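Local coordinates for protein addiction module toxin RelE (Helicobacter pylori, PDB 4LS4) that probably acts as an RNA-cleaving toxin of a type II toxin-antitoxin system, in the YafQ branch of the RelE family, at residues 57-62 with 69-74. The protein carries 1 engineered substitution. Numbering follows the deposited sequence.
Sequences KPFREC and SLVYLV. Engineered in segment 69-74: S69 (natural residue Leu).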
loop_
_atom_site.group_PDB
_atom_site.type_symbol
_atom_site.label_atom_id
_atom_site.label_comp_id
_atom_site.label_asym_id
_atom_site.label_seq_id
_atom_site.Cartn_x
_atom_site.Cartn_y
_atom_site.Cartn_z
ATOM N N LYS A 57 -3.800 13.818 2.268
ATOM C CA LYS A 57 -3.531 13.609 3.719
ATOM C C LYS A 57 -4.738 12.911 4.306
ATOM O O LYS A 57 -5.854 13.256 3.892
ATOM C CB LYS A 57 -3.248 14.970 4.433
ATOM C CG LYS A 57 -2.691 14.791 5.827
ATOM C CD LYS A 57 -2.414 16.135 6.456
ATOM C CE LYS A 57 -1.645 15.797 7.738
ATOM N NZ LYS A 57 -1.239 16.997 8.545
ATOM N N PRO A 58 -4.582 11.933 5.229
ATOM C CA PRO A 58 -3.350 11.496 5.936
ATOM C C PRO A 58 -2.774 10.218 5.299
ATOM O O PRO A 58 -2.047 9.453 5.960
ATOM C CB PRO A 58 -3.896 11.170 7.326
ATOM C CG PRO A 58 -5.231 10.533 7.023
ATOM C CD PRO A 58 -5.802 11.407 5.921
ATOM N N PHE A 59 -3.152 9.930 4.053
ATOM C CA PHE A 59 -2.568 8.734 3.356
ATOM C C PHE A 59 -1.080 8.823 3.108
ATOM O O PHE A 59 -0.508 9.910 2.996
ATOM C CB PHE A 59 -3.327 8.413 2.093
ATOM C CG PHE A 59 -4.713 7.904 2.360
ATOM C CD1 PHE A 59 -4.953 6.559 2.581
ATOM C CD2 PHE A 59 -5.750 8.801 2.432
ATOM C CE1 PHE A 59 -6.237 6.106 2.915
ATOM C CE2 PHE A 59 -7.072 8.360 2.730
ATOM C CZ PHE A 59 -7.284 7.024 3.043
ATOM N N ARG A 60 -0.451 7.654 3.048
ATOM C CA ARG A 60 0.977 7.563 2.731
ATOM C C ARG A 60 1.113 6.797 1.379
ATOM O O ARG A 60 0.243 5.980 1.038
ATOM C CB ARG A 60 1.736 6.807 3.852
ATOM C CG ARG A 60 1.614 7.498 5.188
ATOM C CD ARG A 60 2.533 6.780 6.207
ATOM N NE ARG A 60 3.929 6.832 5.799
ATOM C CZ ARG A 60 4.757 7.835 6.162
ATOM N NH1 ARG A 60 4.276 8.884 6.883
ATOM N NH2 ARG A 60 6.024 7.822 5.784
ATOM N N GLU A 61 2.210 7.070 0.667
ATOM C CA GLU A 61 2.584 6.317 -0.542
ATOM C C GLU A 61 3.859 5.537 -0.314
ATOM O O GLU A 61 4.862 6.131 0.048
ATOM C CB GLU A 61 2.747 7.260 -1.740
ATOM C CG GLU A 61 3.001 6.536 -3.089
ATOM C CD GLU A 61 3.116 7.525 -4.241
ATOM O OE1 GLU A 61 3.164 8.781 -3.967
ATOM O OE2 GLU A 61 3.144 7.050 -5.430
ATOM N N CYS A 62 3.829 4.263 -0.692
ATOM C CA CYS A 62 4.964 3.293 -0.578
ATOM C C CYS A 62 5.166 2.852 -2.044
ATOM O O CYS A 62 4.216 2.402 -2.703
ATOM C CB CYS A 62 4.613 2.026 0.301
ATOM S SG CYS A 62 6.061 0.975 0.519
ATOM N N SER A 69 2.751 1.790 -6.880
ATOM C CA SER A 69 2.669 2.363 -5.583
ATOM C C SER A 69 1.512 1.758 -4.768
ATOM O O SER A 69 0.453 1.479 -5.314
ATOM C CB SER A 69 2.348 3.887 -5.702
ATOM O OG SER A 69 3.521 4.568 -6.198
ATOM N N LEU A 70 1.688 1.698 -3.459
ATOM C CA LEU A 70 0.587 1.341 -2.547
ATOM C C LEU A 70 0.226 2.620 -1.789
ATOM O O LEU A 70 1.073 3.281 -1.207
ATOM C CB LEU A 70 1.060 0.205 -1.614
ATOM C CG LEU A 70 0.125 -0.119 -0.440
ATOM C CD1 LEU A 70 -1.091 -0.920 -0.927
ATOM C CD2 LEU A 70 0.825 -0.928 0.671
ATOM N N VAL A 71 -1.061 3.000 -1.801
ATOM C CA VAL A 71 -1.503 4.179 -1.011
ATOM C C VAL A 71 -2.292 3.569 0.143
ATOM O O VAL A 71 -3.191 2.786 -0.092
ATOM C CB VAL A 71 -2.360 5.101 -1.854
ATOM C CG1 VAL A 71 -2.922 6.237 -1.007
ATOM C CG2 VAL A 71 -1.469 5.668 -2.946
ATOM N N TYR A 72 -1.912 3.913 1.349
ATOM C CA TYR A 72 -2.427 3.224 2.564
ATOM C C TYR A 72 -2.460 4.199 3.778
ATOM O O TYR A 72 -1.902 5.310 3.716
ATOM C CB TYR A 72 -1.525 2.017 2.860
ATOM C CG TYR A 72 -0.156 2.452 3.452
ATOM C CD1 TYR A 72 0.921 2.737 2.580
ATOM C CD2 TYR A 72 0.038 2.612 4.859
ATOM C CE1 TYR A 72 2.156 3.179 3.097
ATOM C CE2 TYR A 72 1.299 2.985 5.342
ATOM C CZ TYR A 72 2.325 3.332 4.449
ATOM O OH TYR A 72 3.574 3.735 4.946
ATOM N N LEU A 73 -3.118 3.748 4.838
ATOM C CA LEU A 73 -3.215 4.523 6.086
ATOM C C LEU A 73 -3.283 3.587 7.235
ATOM O O LEU A 73 -4.041 2.605 7.205
ATOM C CB LEU A 73 -4.502 5.412 6.010
ATOM C CG LEU A 73 -4.987 6.035 7.331
ATOM C CD1 LEU A 73 -3.944 7.100 7.792
ATOM C CD2 LEU A 73 -6.303 6.704 6.985
ATOM N N VAL A 74 -2.492 3.881 8.268
ATOM C CA VAL A 74 -2.630 3.172 9.542
ATOM C C VAL A 74 -3.399 4.085 10.485
ATOM O O VAL A 74 -2.951 5.180 10.831
ATOM C CB VAL A 74 -1.221 2.925 10.102
ATOM C CG1 VAL A 74 -1.248 2.409 11.556
ATOM C CG2 VAL A 74 -0.449 1.973 9.189
#
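R60 and Y72, and likewise C62 and L70, form antiparallel hydrogen-bonded pairs flanking the non-hydrogen-bonded pair E61–V71, and the axes of strand segments 60-62 and 69-74 approach to 4.7 Å with their N-to-C directions 150° apart. R60 and Y72 are joined by two amide–carbonyl bonds, as are C62 and L70. Side by side on one sheet face, the R60 and Y72 side chains point the same way: R60 CB sits over a face of the Y72 ring, 4.0 Å from its centroid, a CH-pi contact. The R60 chain bends at chi3; its guanidinium lies 55° from the ring plane, with Y72 OH at its edge, and R60 NE makes a weak bond to that hydroxyl (3.2 Å). D49 supplies the stronger grip, salt-bridged to R60 NH2 and hydrogen-bonded to Y72 OH. On that face C62 CB also meets Y72 CE1 at 3.9 Å.

On the other face, E61 reaches the engineered S69. With CG anti to the backbone N (chi1 -174°) and the chain extended, E61 presents the anti lone pair of OE2 to S69 OG at 2.6 Å; the same oxygen also bonds H87 ND1, so in this variant two partners grip OE2. Before the strand, F59 crosses L73 at about a right angle, F59 CE1 lying 3.6 Å from L73 CB, while P58, which follows a cis peptide bond, packs CG against L73 CD1 at 3.7 Å. The pairing builds the 60-63/68-75 beta hairpin within the mixed sheet of this RelE-type toxin and places E61 beside H87, the predicted proton donor, with which it binds copper in another structure of this protein, although none is bound to this chain.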